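NADPH-ferredoxin reductase FprA (Mycobacterium tuberculosis, PDB 1LQT) catalyses electron transfer between NADPH and ferredoxin through a bound FAD, and may supply electrons to P450 systems. Local coordinates at residues R200-A205 with A228-I233; F207-L212 with K246-V251. All blocks are in the same frame, centred on the assembly; numbering follows the deposited sequence.

Contact 1 (R200-A205 with A228-I233); sequences RGPLQA and AELDGI. With ODP (4-oxo-nicotinamide-adenine dinucleotide phosphate), chain I.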
ATOM      1  N   ARG A 200      15.773  11.141 -10.001  1.00  9.05           N
ATOM      2  CA  ARG A 200      17.156  11.135  -9.557  1.00  8.67           C
ATOM      3  C   ARG A 200      17.882   9.978 -10.230  1.00  9.12           C
ATOM      4  O   ARG A 200      17.443   9.484 -11.252  1.00  9.07           O
ATOM      5  CB  ARG A 200      17.254  11.197  -8.033  1.00  9.10           C
ATOM      6  CG  ARG A 200      16.676  12.502  -7.469  1.00  9.50           C
ATOM      7  CD  ARG A 200      16.981  12.740  -6.019  1.00  9.56           C
ATOM      8  NE  ARG A 200      16.317  11.755  -5.175  1.00  9.64           N
ATOM      9  CZ  ARG A 200      16.685  11.472  -3.935  1.00  9.86           C
ATOM     10  NH1 ARG A 200      17.739  12.052  -3.380  1.00 11.41           N
ATOM     11  NH2 ARG A 200      16.040  10.542  -3.260  1.00 11.68           N
ATOM     12  N   GLY A 201      19.057   9.627  -9.714  1.00  9.85           N
ATOM     13  CA  GLY A 201      19.881   8.615 -10.333  1.00  9.78           C
ATOM     14  C   GLY A 201      19.750   7.261  -9.696  1.00  9.32           C
ATOM     15  O   GLY A 201      19.026   7.056  -8.712  1.00  9.29           O
ATOM     16  N   PRO A 202      20.475   6.295 -10.246  1.00  8.91           N
ATOM     17  CA  PRO A 202      20.420   4.942  -9.697  1.00  9.65           C
ATOM     18  C   PRO A 202      20.779   4.858  -8.211  1.00  9.56           C
ATOM     19  O   PRO A 202      20.199   4.017  -7.518  1.00 10.08           O
ATOM     20  CB  PRO A 202      21.424   4.183 -10.577  1.00 10.95           C
ATOM     21  CG  PRO A 202      21.442   4.934 -11.849  1.00 10.37           C
ATOM     22  CD  PRO A 202      21.306   6.362 -11.460  1.00  9.64           C
ATOM     23  N   LEU A 203      21.707   5.692  -7.744  1.00  9.85           N
ATOM     24  CA  LEU A 203      22.084   5.600  -6.346  1.00 10.43           C
ATOM     25  C   LEU A 203      20.985   6.089  -5.419  1.00 10.60           C
ATOM     26  O   LEU A 203      21.026   5.792  -4.220  1.00 11.21           O
ATOM     27  CB  LEU A 203      23.368   6.370  -6.035  1.00 10.98           C
ATOM     28  CG  LEU A 203      24.622   6.019  -6.820  1.00 12.25           C
ATOM     29  CD1 LEU A 203      25.831   6.671  -6.200  1.00 16.27           C
ATOM     30  CD2 LEU A 203      24.780   4.520  -6.851  1.00 13.84           C
ATOM     31  N   GLN A 204      20.079   6.899  -5.933  1.00  9.80           N
ATOM     32  CA  GLN A 204      18.966   7.424  -5.149  1.00  9.49           C
ATOM     33  C   GLN A 204      17.711   6.563  -5.259  1.00 10.35           C
ATOM     34  O   GLN A 204      16.695   6.876  -4.671  1.00 11.23           O
ATOM     35  CB  GLN A 204      18.668   8.855  -5.580  1.00 10.01           C
ATOM     36  CG  GLN A 204      19.759   9.823  -5.231  1.00 10.22           C
ATOM     37  CD  GLN A 204      20.930   9.799  -6.195  1.00 10.41           C
ATOM     38  OE1 GLN A 204      20.753   9.636  -7.404  1.00 10.48           O
ATOM     39  NE2 GLN A 204      22.132   9.959  -5.643  1.00 13.03           N
ATOM     40  N   ALA A 205      17.771   5.489  -6.032  1.00 10.22           N
ATOM     41  CA  ALA A 205      16.586   4.668  -6.245  1.00 10.47           C
ATOM     42  C   ALA A 205      16.128   4.065  -4.917  1.00 10.50           C
ATOM     43  O   ALA A 205      16.935   3.715  -4.045  1.00 11.50           O
ATOM     44  CB  ALA A 205      16.851   3.578  -7.220  1.00 11.28           C
ATOM     45  N   ALA A 228      24.801   4.214 -20.654  1.00 11.52           N
ATOM     46  CA  ALA A 228      24.953   5.611 -20.293  1.00 11.15           C
ATOM     47  C   ALA A 228      24.229   5.969 -19.006  1.00 10.81           C
ATOM     48  O   ALA A 228      24.572   6.949 -18.370  1.00 10.67           O
ATOM     49  CB  ALA A 228      24.462   6.518 -21.407  1.00 12.20           C
ATOM     50  N   GLU A 229      23.209   5.197 -18.635  1.00 10.26           N
ATOM     51  CA  GLU A 229      22.498   5.442 -17.394  1.00 10.37           C
ATOM     52  C   GLU A 229      23.396   5.228 -16.171  1.00 10.39           C
ATOM     53  O   GLU A 229      23.074   5.668 -15.089  1.00 10.97           O
ATOM     54  CB  GLU A 229      21.265   4.545 -17.278  1.00 10.79           C
ATOM     55  CG  GLU A 229      20.213   4.770 -18.338  1.00 10.82           C
ATOM     56  CD  GLU A 229      19.501   6.093 -18.263  1.00 10.95           C
ATOM     57  OE1 GLU A 229      19.370   6.629 -17.167  1.00 10.23           O
ATOM     58  OE2 GLU A 229      19.050   6.588 -19.316  1.00 13.70           O
ATOM     59  N   LEU A 230      24.496   4.513 -16.357  1.00  9.83           N
ATOM     60  CA  LEU A 230      25.421   4.212 -15.299  1.00 10.36           C
ATOM     61  C   LEU A 230      26.678   5.065 -15.389  1.00  9.74           C
ATOM     62  O   LEU A 230      27.562   4.933 -14.539  1.00  9.85           O
ATOM     63  CB  LEU A 230      25.762   2.727 -15.272  1.00 10.89           C
ATOM     64  CG  LEU A 230      24.546   1.857 -14.939  1.00 14.01           C
ATOM     65  CD1 LEU A 230      24.822   0.414 -15.107  1.00 15.90           C
ATOM     66  CD2 LEU A 230      24.085   2.093 -13.513  1.00 17.68           C
ATOM     67  N   ASP A 231      26.798   5.962 -16.361  1.00  9.62           N
ATOM     68  CA  ASP A 231      27.975   6.830 -16.396  1.00  9.68           C
ATOM     69  C   ASP A 231      27.912   7.762 -15.209  1.00  9.64           C
ATOM     70  O   ASP A 231      26.872   8.341 -14.890  1.00 10.99           O
ATOM     71  CB  ASP A 231      27.984   7.651 -17.691  1.00  9.49           C
ATOM     72  CG  ASP A 231      29.196   8.525 -17.858  1.00  9.29           C
ATOM     73  OD1 ASP A 231      30.258   8.208 -17.248  1.00  9.95           O
ATOM     74  OD2 ASP A 231      29.094   9.523 -18.590  1.00  9.78           O
ATOM     75  N   GLY A 232      29.023   7.869 -14.499  1.00 10.42           N
ATOM     76  CA  GLY A 232      29.099   8.689 -13.308  1.00 10.65           C
ATOM     77  C   GLY A 232      28.573   8.001 -12.065  1.00 10.74           C
ATOM     78  O   GLY A 232      28.539   8.630 -11.013  1.00 12.03           O
ATOM     79  N   ILE A 233      28.159   6.746 -12.198  1.00 10.53           N
ATOM     80  CA  ILE A 233      27.590   5.946 -11.099  1.00 10.88           C
ATOM     81  C   ILE A 233      28.679   4.970 -10.709  1.00 10.93           C
ATOM     82  O   ILE A 233      28.956   4.050 -11.469  1.00 11.94           O
ATOM     83  CB  ILE A 233      26.302   5.243 -11.549  1.00 11.61           C
ATOM     84  CG1 ILE A 233      25.306   6.250 -12.161  1.00 12.70           C
ATOM     85  CG2 ILE A 233      25.666   4.500 -10.386  1.00 12.49           C
ATOM     86  CD1 ILE A 233      25.020   7.453 -11.310  1.00 13.35           C
TER
HETATM   87  O1X ODP I2458      13.617  11.240  -5.848  1.00 13.02           O
HETATM   88  P2B ODP I2458      12.811  10.390  -4.915  1.00 11.92           P
HETATM   89  O2X ODP I2458      13.629   9.389  -4.126  1.00 12.96           O
HETATM   90  O3X ODP I2458      11.897  11.199  -4.008  1.00 13.06           O
HETATM   91  O2B ODP I2458      11.875   9.546  -5.922  1.00  9.41           O
HETATM   92  C2B ODP I2458      10.686   8.888  -5.495  1.00  8.77           C
HETATM   93  C3B ODP I2458      10.787   7.384  -5.384  1.00  8.73           C
HETATM   94  O3B ODP I2458      11.565   6.865  -6.452  1.00  9.30           O
HETATM   95  C1B ODP I2458       9.641   9.045  -6.538  1.00  8.50           C
HETATM   96  N9A ODP I2458       9.035  10.346  -6.673  1.00  8.91           N
HETATM   97  C8A ODP I2458       8.361  11.076  -5.726  1.00  9.52           C
HETATM   98  N7A ODP I2458       7.881  12.201  -6.221  1.00  9.77           N
HETATM   99  C5A ODP I2458       8.242  12.222  -7.548  1.00  9.40           C
HETATM  100  C4A ODP I2458       8.973  11.064  -7.824  1.00  9.23           C
HETATM  101  N3A ODP I2458       9.480  10.732  -9.038  1.00  9.18           N
HETATM  102  C2A ODP I2458       9.240  11.644  -9.997  1.00  9.68           C
HETATM  103  N1A ODP I2458       8.528  12.792  -9.822  1.00 10.04           N
HETATM  104  C6A ODP I2458       8.020  13.094  -8.590  1.00  9.61           C
HETATM  105  N6A ODP I2458       7.273  14.202  -8.489  1.00 11.14           N
HETATM  106  O4B ODP I2458       8.654   8.106  -6.151  1.00  9.16           O
HETATM  107  C4B ODP I2458       9.332   6.966  -5.600  1.00  9.32           C
HETATM  108  C5B ODP I2458       8.639   6.546  -4.338  1.00  9.70           C
HETATM  109  O5B ODP I2458       9.208   5.326  -3.922  1.00  9.24           O
HETATM  110  PA  ODP I2458       8.858   4.755  -2.474  1.00  9.82           P
HETATM  111  O1A ODP I2458       9.659   3.550  -2.269  1.00 10.37           O
HETATM  112  O2A ODP I2458       8.926   5.817  -1.450  1.00 11.09           O
HETATM  113  O3  ODP I2458       7.301   4.427  -2.611  1.00  9.19           O
HETATM  114  PN  ODP I2458       6.488   3.180  -3.271  1.00  9.28           P
HETATM  115  O1N ODP I2458       7.164   2.688  -4.491  1.00  9.66           O
HETATM  116  O2N ODP I2458       5.097   3.675  -3.329  1.00  9.92           O
HETATM  117  O5D ODP I2458       6.639   2.044  -2.188  1.00  9.11           O
HETATM  118  C5D ODP I2458       6.043   2.245  -0.880  1.00 10.34           C
HETATM  119  C4D ODP I2458       6.703   1.295   0.096  1.00 10.89           C
HETATM  120  O4D ODP I2458       6.258  -0.045  -0.078  1.00 12.08           O
HETATM  121  C1D ODP I2458       7.392  -0.899  -0.243  1.00 12.43           C
HETATM  122  C2D ODP I2458       8.471  -0.012  -0.703  1.00 11.64           C
HETATM  123  O2D ODP I2458       9.740  -0.559  -0.685  1.00 12.42           O
HETATM  124  C3D ODP I2458       8.222   1.284  -0.027  1.00 10.89           C
HETATM  125  O3D ODP I2458       8.826   1.241   1.249  1.00 13.72           O
HETATM  126  N1N ODP I2458       7.073  -2.083  -0.961  1.00 11.80           N
HETATM  127  C2N ODP I2458       7.906  -3.207  -0.761  1.00 12.02           C
HETATM  128  C3N ODP I2458       7.888  -4.192  -1.692  1.00 11.82           C
HETATM  129  C7N ODP I2458       8.863  -5.337  -1.387  1.00 13.09           C
HETATM  130  N7N ODP I2458       8.891  -6.302  -2.269  1.00 16.61           N
HETATM  131  O7N ODP I2458       9.559  -5.255  -0.351  1.00 12.96           O
HETATM  132  C4N ODP I2458       7.120  -4.153  -2.865  1.00 14.14           C
HETATM  133  O99 ODP I2458       7.154  -5.044  -3.768  1.00 16.56           O
HETATM  134  C5N ODP I2458       6.283  -2.961  -3.058  1.00 12.89           C
HETATM  135  C6N ODP I2458       6.295  -1.929  -2.094  1.00 12.45           C
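Pro202 and Ile233 carry this contact between two loops of the NADP-binding domain. Segment 200-205 follows strand 193-197, and segment 228-233 follows strand 221-224. Ile233 splays its branches over two neighbours. CG1 lies beside its own backbone N (chi1 -53°) and leads CD1 to the proline ring, where Pro202 CD sits 3.9 Å from Ile233 CD1. The two side chains cross at about a right angle. CG2, anti to the backbone N, meets Leu203, whose CD2 lies 3.6 Å from Ile233 CG2. Leu203 and Ile233 run past each other in opposite directions, so they touch alongside. This is the tight part, and helix 243-256 covers it through Ile249. Contact thins toward Leu230, where Pro202 CG is 4.2 Å from Leu230 CD2. Beyond lies the solvent side: Asp231 and Gly232, both exposed, form the corners of a type II turn from Leu230 to Ile233. The backbone O of Glu229 lies against Pro202 CG, while its carboxylate OE1 is held by Phe271 N.

At the other end of segment 200-205, Arg200 grips the 2'-phosphate of the bound NADP derivative. Arg200 NE donates to O1X of ODP at 2.8 Å, and Arg200 NH2 donates to O2X of ODP at 2.8 Å with a nearly straight bond (165°). Gln204 CB covers one face of the guanidinium, 3.6 Å above its centre, and NH1 is held by Val302 O. No hydrogen bond joins the two segments. Their cohesion is apolar, while the paired bonds of Arg200 are consistent with selection of NADP(H) over NAD(H).

Contact 2 (F207-L212 with K246-V251); sequences FTTLEL and KQNIKV. With ODP (4-oxo-nicotinamide-adenine dinucleotide phosphate), chain I.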
ATOM      1  N   PHE A 207      14.257   1.274  -4.911  1.00 10.47           N
ATOM      2  CA  PHE A 207      14.146  -0.151  -5.150  1.00 11.11           C
ATOM      3  C   PHE A 207      14.976  -0.924  -4.172  1.00 10.87           C
ATOM      4  O   PHE A 207      16.023  -0.461  -3.704  1.00 11.35           O
ATOM      5  CB  PHE A 207      14.787  -0.512  -6.513  1.00 11.51           C
ATOM      6  CG  PHE A 207      14.219   0.228  -7.700  1.00 10.62           C
ATOM      7  CD1 PHE A 207      12.851   0.318  -7.923  1.00 11.21           C
ATOM      8  CD2 PHE A 207      15.063   0.779  -8.649  1.00 11.83           C
ATOM      9  CE1 PHE A 207      12.371   0.965  -9.027  1.00 11.48           C
ATOM     10  CE2 PHE A 207      14.590   1.446  -9.741  1.00 11.02           C
ATOM     11  CZ  PHE A 207      13.249   1.549  -9.923  1.00 11.50           C
ATOM     12  N   THR A 208      14.559  -2.163  -3.937  1.00 10.71           N
ATOM     13  CA  THR A 208      15.386  -3.100  -3.192  1.00 10.85           C
ATOM     14  C   THR A 208      15.817  -4.254  -4.107  1.00 10.52           C
ATOM     15  O   THR A 208      15.319  -4.432  -5.203  1.00 10.69           O
ATOM     16  CB  THR A 208      14.751  -3.537  -1.863  1.00 11.92           C
ATOM     17  OG1 THR A 208      13.416  -3.994  -2.085  1.00 11.26           O
ATOM     18  CG2 THR A 208      14.670  -2.340  -0.915  1.00 13.11           C
ATOM     19  N   THR A 209      16.795  -5.018  -3.629  1.00 11.43           N
ATOM     20  CA  THR A 209      17.571  -5.828  -4.551  1.00 11.82           C
ATOM     21  C   THR A 209      16.875  -7.048  -5.104  1.00 11.56           C
ATOM     22  O   THR A 209      16.940  -7.317  -6.295  1.00 11.32           O
ATOM     23  CB  THR A 209      18.882  -6.229  -3.891  1.00 12.14           C
ATOM     24  OG1 THR A 209      19.512  -5.091  -3.263  1.00 12.41           O
ATOM     25  CG2 THR A 209      19.857  -6.779  -4.927  1.00 13.62           C
ATOM     26  N   LEU A 210      16.193  -7.805  -4.248  1.00 12.15           N
ATOM     27  CA  LEU A 210      15.494  -8.985  -4.723  1.00 12.73           C
ATOM     28  C   LEU A 210      14.496  -8.631  -5.805  1.00 11.85           C
ATOM     29  O   LEU A 210      14.368  -9.310  -6.824  1.00 12.22           O
ATOM     30  CB  LEU A 210      14.829  -9.703  -3.561  1.00 13.87           C
ATOM     31  CG  LEU A 210      13.961 -10.889  -3.969  1.00 16.98           C
ATOM     32  CD1 LEU A 210      14.767 -11.994  -4.594  1.00 20.81           C
ATOM     33  CD2 LEU A 210      13.237 -11.395  -2.736  1.00 19.48           C
ATOM     34  N   GLU A 211      13.811  -7.519  -5.605  1.00 11.78           N
ATOM     35  CA  GLU A 211      12.812  -7.070  -6.539  1.00 11.89           C
ATOM     36  C   GLU A 211      13.439  -6.705  -7.883  1.00 11.12           C
ATOM     37  O   GLU A 211      12.870  -6.959  -8.934  1.00 12.10           O
ATOM     38  CB  GLU A 211      12.033  -5.926  -5.911  1.00 12.20           C
ATOM     39  CG  GLU A 211      11.209  -6.428  -4.712  1.00 14.97           C
ATOM     40  CD  GLU A 211      11.989  -6.851  -3.433  1.00 15.29           C
ATOM     41  OE1 GLU A 211      13.145  -6.358  -3.172  1.00 16.36           O
ATOM     42  OE2 GLU A 211      11.449  -7.720  -2.649  1.00 14.97           O
ATOM     43  N   LEU A 212      14.625  -6.098  -7.865  1.00 11.18           N
ATOM     44  CA  LEU A 212      15.332  -5.865  -9.121  1.00 11.17           C
ATOM     45  C   LEU A 212      15.783  -7.172  -9.761  1.00 11.72           C
ATOM     46  O   LEU A 212      15.697  -7.322 -10.974  1.00 11.96           O
ATOM     47  CB  LEU A 212      16.533  -4.966  -8.888  1.00 11.63           C
ATOM     48  CG  LEU A 212      16.248  -3.484  -8.636  1.00 11.54           C
ATOM     49  CD1 LEU A 212      17.535  -2.785  -8.243  1.00 12.48           C
ATOM     50  CD2 LEU A 212      15.620  -2.872  -9.890  1.00 12.52           C
ATOM     51  N   LYS A 246      24.603  -0.791  -2.895  1.00 13.70           N
ATOM     52  CA  LYS A 246      25.697  -1.538  -3.489  1.00 15.17           C
ATOM     53  C   LYS A 246      25.210  -2.729  -4.302  1.00 15.04           C
ATOM     54  O   LYS A 246      25.625  -2.949  -5.452  1.00 15.47           O
ATOM     55  CB  LYS A 246      26.626  -2.016  -2.369  1.00 17.06           C
ATOM     56  CG  LYS A 246      27.727  -2.988  -2.795  1.00 20.77           C
ATOM     57  CD  LYS A 246      28.687  -3.323  -1.638  1.00 25.46           C
ATOM     58  CE  LYS A 246      29.841  -4.205  -2.124  1.00 29.17           C
ATOM     59  NZ  LYS A 246      30.686  -3.475  -3.129  1.00 33.94           N
ATOM     60  N   GLN A 247      24.313  -3.507  -3.695  1.00 14.20           N
ATOM     61  CA  GLN A 247      23.783  -4.683  -4.358  1.00 13.69           C
ATOM     62  C   GLN A 247      22.927  -4.294  -5.558  1.00 12.79           C
ATOM     63  O   GLN A 247      22.981  -4.931  -6.600  1.00 13.16           O
ATOM     64  CB  GLN A 247      23.021  -5.596  -3.384  1.00 14.43           C
ATOM     65  CG  GLN A 247      23.870  -6.122  -2.249  1.00 17.13           C
ATOM     66  CD  GLN A 247      25.077  -6.885  -2.733  1.00 21.67           C
ATOM     67  OE1 GLN A 247      24.970  -7.732  -3.619  1.00 24.13           O
ATOM     68  NE2 GLN A 247      26.232  -6.606  -2.135  1.00 25.75           N
ATOM     69  N   ASN A 248      22.122  -3.258  -5.403  1.00 12.38           N
ATOM     70  CA  ASN A 248      21.284  -2.798  -6.492  1.00 11.69           C
ATOM     71  C   ASN A 248      22.136  -2.449  -7.713  1.00 11.32           C
ATOM     72  O   ASN A 248      21.768  -2.792  -8.831  1.00 11.75           O
ATOM     73  CB  ASN A 248      20.514  -1.548  -6.107  1.00 10.96           C
ATOM     74  CG  ASN A 248      19.331  -1.785  -5.214  1.00 10.95           C
ATOM     75  OD1 ASN A 248      18.963  -2.914  -4.895  1.00 11.20           O
ATOM     76  ND2 ASN A 248      18.715  -0.682  -4.818  1.00 11.14           N
ATOM     77  N   ILE A 249      23.224  -1.714  -7.505  1.00 12.11           N
ATOM     78  CA  ILE A 249      24.008  -1.256  -8.641  1.00 12.48           C
ATOM     79  C   ILE A 249      24.652  -2.457  -9.333  1.00 12.16           C
ATOM     80  O   ILE A 249      24.745  -2.479 -10.553  1.00 12.83           O
ATOM     81  CB  ILE A 249      25.015  -0.176  -8.216  1.00 12.74           C
ATOM     82  CG1 ILE A 249      24.302   1.082  -7.725  1.00 15.01           C
ATOM     83  CG2 ILE A 249      25.976   0.182  -9.350  1.00 13.83           C
ATOM     84  CD1 ILE A 249      23.197   1.609  -8.590  1.00 16.67           C
ATOM     85  N   LYS A 250      25.063  -3.474  -8.578  1.00 12.90           N
ATOM     86  CA  LYS A 250      25.604  -4.681  -9.210  1.00 13.79           C
ATOM     87  C   LYS A 250      24.568  -5.303 -10.141  1.00 13.11           C
ATOM     88  O   LYS A 250      24.858  -5.719 -11.251  1.00 12.59           O
ATOM     89  CB  LYS A 250      26.035  -5.698  -8.143  1.00 15.97           C
ATOM     90  CG  LYS A 250      27.274  -5.317  -7.363  1.00 21.30           C
ATOM     91  CD  LYS A 250      27.539  -6.293  -6.203  1.00 27.97           C
ATOM     92  CE  LYS A 250      28.690  -5.836  -5.283  1.00 31.45           C
ATOM     93  NZ  LYS A 250      28.939  -6.833  -4.171  1.00 34.50           N
ATOM     94  N   VAL A 251      23.327  -5.352  -9.677  1.00 12.50           N
ATOM     95  CA  VAL A 251      22.246  -5.914 -10.474  1.00 12.37           C
ATOM     96  C   VAL A 251      21.969  -5.063 -11.720  1.00 11.50           C
ATOM     97  O   VAL A 251      21.830  -5.581 -12.822  1.00 11.70           O
ATOM     98  CB  VAL A 251      20.998  -6.095  -9.623  1.00 12.16           C
ATOM     99  CG1 VAL A 251      19.815  -6.475 -10.478  1.00 12.96           C
ATOM    100  CG2 VAL A 251      21.250  -7.143  -8.533  1.00 13.92           C
TER
HETATM  101  O1X ODP I2458      13.617  11.240  -5.848  1.00 13.02           O
HETATM  102  P2B ODP I2458      12.811  10.390  -4.915  1.00 11.92           P
HETATM  103  O2X ODP I2458      13.629   9.389  -4.126  1.00 12.96           O
HETATM  104  O3X ODP I2458      11.897  11.199  -4.008  1.00 13.06           O
HETATM  105  O2B ODP I2458      11.875   9.546  -5.922  1.00  9.41           O
HETATM  106  C2B ODP I2458      10.686   8.888  -5.495  1.00  8.77           C
HETATM  107  C3B ODP I2458      10.787   7.384  -5.384  1.00  8.73           C
HETATM  108  O3B ODP I2458      11.565   6.865  -6.452  1.00  9.30           O
HETATM  109  C1B ODP I2458       9.641   9.045  -6.538  1.00  8.50           C
HETATM  110  N9A ODP I2458       9.035  10.346  -6.673  1.00  8.91           N
HETATM  111  C8A ODP I2458       8.361  11.076  -5.726  1.00  9.52           C
HETATM  112  N7A ODP I2458       7.881  12.201  -6.221  1.00  9.77           N
HETATM  113  C5A ODP I2458       8.242  12.222  -7.548  1.00  9.40           C
HETATM  114  C4A ODP I2458       8.973  11.064  -7.824  1.00  9.23           C
HETATM  115  N3A ODP I2458       9.480  10.732  -9.038  1.00  9.18           N
HETATM  116  C2A ODP I2458       9.240  11.644  -9.997  1.00  9.68           C
HETATM  117  N1A ODP I2458       8.528  12.792  -9.822  1.00 10.04           N
HETATM  118  C6A ODP I2458       8.020  13.094  -8.590  1.00  9.61           C
HETATM  119  N6A ODP I2458       7.273  14.202  -8.489  1.00 11.14           N
HETATM  120  O4B ODP I2458       8.654   8.106  -6.151  1.00  9.16           O
HETATM  121  C4B ODP I2458       9.332   6.966  -5.600  1.00  9.32           C
HETATM  122  C5B ODP I2458       8.639   6.546  -4.338  1.00  9.70           C
HETATM  123  O5B ODP I2458       9.208   5.326  -3.922  1.00  9.24           O
HETATM  124  PA  ODP I2458       8.858   4.755  -2.474  1.00  9.82           P
HETATM  125  O1A ODP I2458       9.659   3.550  -2.269  1.00 10.37           O
HETATM  126  O2A ODP I2458       8.926   5.817  -1.450  1.00 11.09           O
HETATM  127  O3  ODP I2458       7.301   4.427  -2.611  1.00  9.19           O
HETATM  128  PN  ODP I2458       6.488   3.180  -3.271  1.00  9.28           P
HETATM  129  O1N ODP I2458       7.164   2.688  -4.491  1.00  9.66           O
HETATM  130  O2N ODP I2458       5.097   3.675  -3.329  1.00  9.92           O
HETATM  131  O5D ODP I2458       6.639   2.044  -2.188  1.00  9.11           O
HETATM  132  C5D ODP I2458       6.043   2.245  -0.880  1.00 10.34           C
HETATM  133  C4D ODP I2458       6.703   1.295   0.096  1.00 10.89           C
HETATM  134  O4D ODP I2458       6.258  -0.045  -0.078  1.00 12.08           O
HETATM  135  C1D ODP I2458       7.392  -0.899  -0.243  1.00 12.43           C
HETATM  136  C2D ODP I2458       8.471  -0.012  -0.703  1.00 11.64           C
HETATM  137  O2D ODP I2458       9.740  -0.559  -0.685  1.00 12.42           O
HETATM  138  C3D ODP I2458       8.222   1.284  -0.027  1.00 10.89           C
HETATM  139  O3D ODP I2458       8.826   1.241   1.249  1.00 13.72           O
HETATM  140  N1N ODP I2458       7.073  -2.083  -0.961  1.00 11.80           N
HETATM  141  C2N ODP I2458       7.906  -3.207  -0.761  1.00 12.02           C
HETATM  142  C3N ODP I2458       7.888  -4.192  -1.692  1.00 11.82           C
HETATM  143  C7N ODP I2458       8.863  -5.337  -1.387  1.00 13.09           C
HETATM  144  N7N ODP I2458       8.891  -6.302  -2.269  1.00 16.61           N
HETATM  145  O7N ODP I2458       9.559  -5.255  -0.351  1.00 12.96           O
HETATM  146  C4N ODP I2458       7.120  -4.153  -2.865  1.00 14.14           C
HETATM  147  O99 ODP I2458       7.154  -5.044  -3.768  1.00 16.56           O
HETATM  148  C5N ODP I2458       6.283  -2.961  -3.058  1.00 12.89           C
HETATM  149  C6N ODP I2458       6.295  -1.929  -2.094  1.00 12.45           C
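Helix 209-214 of the NADP-binding domain flanks the nicotinamide end of the bound dinucleotide, and helix 243-256 packs on it. Asn248 is buried and bridges to the start of helix 209-214. Its CG lies beside its own backbone N (chi1 -77°), and the amide reaches across to two partners. Asn248 ND2 donates to Phe207 O at 2.9 Å, nearly in the amide plane but from above the plane of the Phe207 carbonyl. Asn248 OD1 accepts from Thr209 OG1 at 2.8 Å, again with the donor above the carbonyl plane. Together these bonds fix the rotation of the amide. Leu212 CD1 packs against it, 3.6 Å from Asn248 OD1. Further along, Val251 reaches Leu212 CB with CG1 and Thr209 CG2 with CG2, each at 3.9 Å.

Glu211 faces the ligand. Its chain bends at chi2 (70°), and Glu211 OE2 accepts from the carboxamide N7N of ODP at 2.9 Å. Glu211 OE1 is met by Thr208 OG1 at 2.6 Å, from above the carboxylate plane. Asn157 ND2 also bonds to Thr208 OG1. A second-shell threonine thus positions the glutamate that holds the carboxamide, consistent with the NADP site of this reductase family.

In the fold
Contacts 1 and 2 interleave along the chain, and their centres lie about 13 Å apart. Ile249 of helix 243-256 joins them. Ile249 CG1 is 3.6 Å from Leu203 CD2, and Ile249 CD1 is 3.7 Å from Pro202 CB. The helix therefore packs against both 200-205 and 207-212. Both contacts reach the same ODP, at different parts of the molecule: contact 1 through Arg200 at the 2'-phosphate, contact 2 through Glu211 at the carboxamide. Arg199, Asn155 and Val158 add further hydrogen bonds to the ligand. The nicotinamide end leads toward the flavin, and the Thr208 side chain is about 8 Å from FAD.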